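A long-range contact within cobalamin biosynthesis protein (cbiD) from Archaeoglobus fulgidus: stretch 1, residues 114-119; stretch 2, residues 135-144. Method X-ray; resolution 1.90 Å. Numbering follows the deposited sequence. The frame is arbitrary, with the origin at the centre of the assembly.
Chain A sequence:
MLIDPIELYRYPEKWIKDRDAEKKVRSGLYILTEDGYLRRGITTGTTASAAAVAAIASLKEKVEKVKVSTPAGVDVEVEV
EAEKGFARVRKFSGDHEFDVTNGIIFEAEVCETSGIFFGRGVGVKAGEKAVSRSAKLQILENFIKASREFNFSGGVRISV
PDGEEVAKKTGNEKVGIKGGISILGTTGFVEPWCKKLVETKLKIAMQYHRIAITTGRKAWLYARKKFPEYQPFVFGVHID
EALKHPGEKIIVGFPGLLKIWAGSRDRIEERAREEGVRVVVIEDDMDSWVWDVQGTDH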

# COMPACT_ATOMS: atom_id res chain seq x y z
N SER A 114 -17.37 19.84 -11.21
CA SER A 114 -16.12 19.79 -10.46
C SER A 114 -16.13 18.88 -9.23
O SER A 114 -17.09 18.87 -8.46
CB SER A 114 -15.73 21.20 -10.03
OG SER A 114 -16.86 21.87 -9.53
N GLY A 115 -15.05 18.13 -9.06
CA GLY A 115 -14.93 17.22 -7.94
C GLY A 115 -14.40 15.86 -8.36
O GLY A 115 -14.02 15.66 -9.52
N ILE A 116 -14.38 14.92 -7.41
CA ILE A 116 -13.91 13.55 -7.62
C ILE A 116 -15.08 12.60 -7.41
O ILE A 116 -15.65 12.55 -6.32
CB ILE A 116 -12.79 13.17 -6.62
CG1 ILE A 116 -11.54 14.01 -6.87
CG2 ILE A 116 -12.51 11.68 -6.71
CD1 ILE A 116 -10.95 13.84 -8.25
N PHE A 117 -15.42 11.84 -8.43
CA PHE A 117 -16.55 10.92 -8.32
C PHE A 117 -16.12 9.51 -8.66
O PHE A 117 -15.18 9.30 -9.43
CB PHE A 117 -17.67 11.39 -9.25
CG PHE A 117 -17.96 12.87 -9.14
CD1 PHE A 117 -18.58 13.38 -8.00
CD2 PHE A 117 -17.55 13.75 -10.14
CE1 PHE A 117 -18.80 14.75 -7.85
CE2 PHE A 117 -17.75 15.13 -10.00
CZ PHE A 117 -18.38 15.63 -8.86
N PHE A 118 -16.83 8.54 -8.08
CA PHE A 118 -16.54 7.13 -8.29
C PHE A 118 -17.71 6.42 -8.97
O PHE A 118 -18.84 6.47 -8.48
CB PHE A 118 -16.22 6.49 -6.94
CG PHE A 118 -15.04 7.13 -6.25
CD1 PHE A 118 -13.74 6.81 -6.63
CD2 PHE A 118 -15.23 8.12 -5.30
CE1 PHE A 118 -12.64 7.47 -6.07
CE2 PHE A 118 -14.14 8.79 -4.73
CZ PHE A 118 -12.85 8.47 -5.12
N GLY A 119 -17.44 5.77 -10.10
CA GLY A 119 -18.50 5.09 -10.82
C GLY A 119 -18.60 3.59 -10.68
O GLY A 119 -18.44 3.03 -9.60
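Stretch 2, residues 135-144: AKLQILENFI

Stretch 2 is a run of α-helix, residues 135-144, that lies across the strand of stretch 1. The two axes approach to 9.3 Å, and their N-to-C directions make an angle of 135°, so the helix runs obliquely back against the strand. Its backbone is held by regular i to i+4 hydrogen bonds, such as Phe143 N to Ile139 O at 2.9 Å. No hydrogen bond joins the two stretches; the contact rests on apolar packing.

Ser114 takes no part in it. At Gly115, phi is positive (135°) and psi is -174°, a conformation that would jam a CB against the preceding carbonyl and so calls for glycine. The backbone here lies against the ring of Phe143, with Gly115 O 3.9 Å from Phe143 CE1.

Ile116 is the centre of the contact, its CA 7.2 Å from the CA of Leu140, and its CA-to-CB bond points toward the helix. A branched aliphatic side chain can meet several neighbours at once: Ile116 CG2 lies 3.9 Å from Ile139 CG2, Ile116 CG1 lies 3.9 Å from Leu140 CD2, and Ile116 CD1 comes to 3.3 Å from Phe143 CD1. Ile116 CG1 also sits over the face of the Phe143 ring, 4.2 Å from the ring centroid, in a CH-pi contact. Ile139 and Phe143, four residues apart, are one helical turn from each other and both point toward the strand.

Strand alternation turns the CA-to-CB bond of Phe117 away, and this residue makes no contact with the helix. Phe118 points toward it again. Its flat ring offers its edge, Phe118 CE1 lying 3.9 Å from Ile139 CD1 and Phe118 CE2 4.3 Å from Lys136 CD; the aliphatic part of the lysine thus serves as an apolar surface. Gly119 lies beyond the contact.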

# COMPACT_ATOMS: atom_id res chain seq x y z
N ALA A 135 -6.78 6.74 0.87
CA ALA A 135 -6.97 6.77 -0.57
C ALA A 135 -7.68 8.04 -0.99
O ALA A 135 -7.30 8.70 -1.96
CB ALA A 135 -7.78 5.56 -1.00
N LYS A 136 -8.71 8.40 -0.24
CA LYS A 136 -9.48 9.59 -0.56
C LYS A 136 -8.65 10.86 -0.47
O LYS A 136 -8.72 11.71 -1.37
CB LYS A 136 -10.70 9.69 0.37
CG LYS A 136 -11.63 10.84 0.02
CD LYS A 136 -12.14 10.72 -1.41
CE LYS A 136 -13.15 11.82 -1.72
NZ LYS A 136 -14.31 11.81 -0.76
N LEU A 137 -7.87 11.01 0.59
CA LEU A 137 -7.06 12.21 0.73
C LEU A 137 -6.00 12.27 -0.36
O LEU A 137 -5.68 13.34 -0.87
CB LEU A 137 -6.40 12.27 2.10
CG LEU A 137 -7.36 12.47 3.29
CD1 LEU A 137 -6.56 12.51 4.60
CD2 LEU A 137 -8.16 13.76 3.08
N GLN A 138 -5.46 11.10 -0.71
CA GLN A 138 -4.42 10.99 -1.74
C GLN A 138 -4.96 11.42 -3.09
O GLN A 138 -4.34 12.22 -3.78
CB GLN A 138 -3.92 9.55 -1.86
CG GLN A 138 -2.87 9.37 -2.95
CD GLN A 138 -2.49 7.92 -3.15
OE1 GLN A 138 -3.23 7.01 -2.77
NE2 GLN A 138 -1.33 7.69 -3.78
N ILE A 139 -6.13 10.88 -3.46
CA ILE A 139 -6.75 11.22 -4.73
C ILE A 139 -7.06 12.70 -4.79
O ILE A 139 -6.75 13.36 -5.78
CB ILE A 139 -8.04 10.40 -4.94
CG1 ILE A 139 -7.70 8.91 -4.98
CG2 ILE A 139 -8.71 10.82 -6.25
CD1 ILE A 139 -8.91 8.00 -5.09
N LEU A 140 -7.67 13.24 -3.74
CA LEU A 140 -8.01 14.66 -3.70
C LEU A 140 -6.78 15.52 -3.84
O LEU A 140 -6.80 16.54 -4.51
CB LEU A 140 -8.70 15.03 -2.40
CG LEU A 140 -10.20 14.80 -2.33
CD1 LEU A 140 -10.69 15.17 -0.92
CD2 LEU A 140 -10.90 15.63 -3.41
N GLU A 141 -5.71 15.11 -3.17
CA GLU A 141 -4.46 15.84 -3.21
C GLU A 141 -3.94 15.95 -4.64
O GLU A 141 -3.57 17.03 -5.11
CB GLU A 141 -3.43 15.12 -2.33
CG GLU A 141 -2.15 15.89 -2.20
CD GLU A 141 -1.13 15.22 -1.32
OE1 GLU A 141 -0.13 15.88 -1.00
OE2 GLU A 141 -1.32 14.03 -0.96
N ASN A 142 -3.91 14.83 -5.34
CA ASN A 142 -3.44 14.80 -6.71
C ASN A 142 -4.37 15.56 -7.63
O ASN A 142 -3.94 16.17 -8.60
CB ASN A 142 -3.30 13.35 -7.17
CG ASN A 142 -2.07 12.68 -6.60
OD1 ASN A 142 -0.94 13.01 -6.98
ND2 ASN A 142 -2.28 11.74 -5.68
N PHE A 143 -5.67 15.52 -7.31
CA PHE A 143 -6.68 16.22 -8.09
C PHE A 143 -6.44 17.73 -8.01
O PHE A 143 -6.48 18.44 -9.02
CB PHE A 143 -8.09 15.89 -7.56
CG PHE A 143 -9.19 16.73 -8.18
CD1 PHE A 143 -9.58 16.53 -9.50
CD2 PHE A 143 -9.79 17.75 -7.45
CE1 PHE A 143 -10.56 17.34 -10.09
CE2 PHE A 143 -10.77 18.56 -8.03
CZ PHE A 143 -11.15 18.35 -9.35
N ILE A 144 -6.18 18.21 -6.80
CA ILE A 144 -5.91 19.63 -6.58
C ILE A 144 -4.66 20.05 -7.33
O ILE A 144 -4.68 21.04 -8.06
CB ILE A 144 -5.68 19.95 -5.08
CG1 ILE A 144 -6.95 19.71 -4.27
CG2 ILE A 144 -5.23 21.39 -4.93
CD1 ILE A 144 -6.72 19.78 -2.77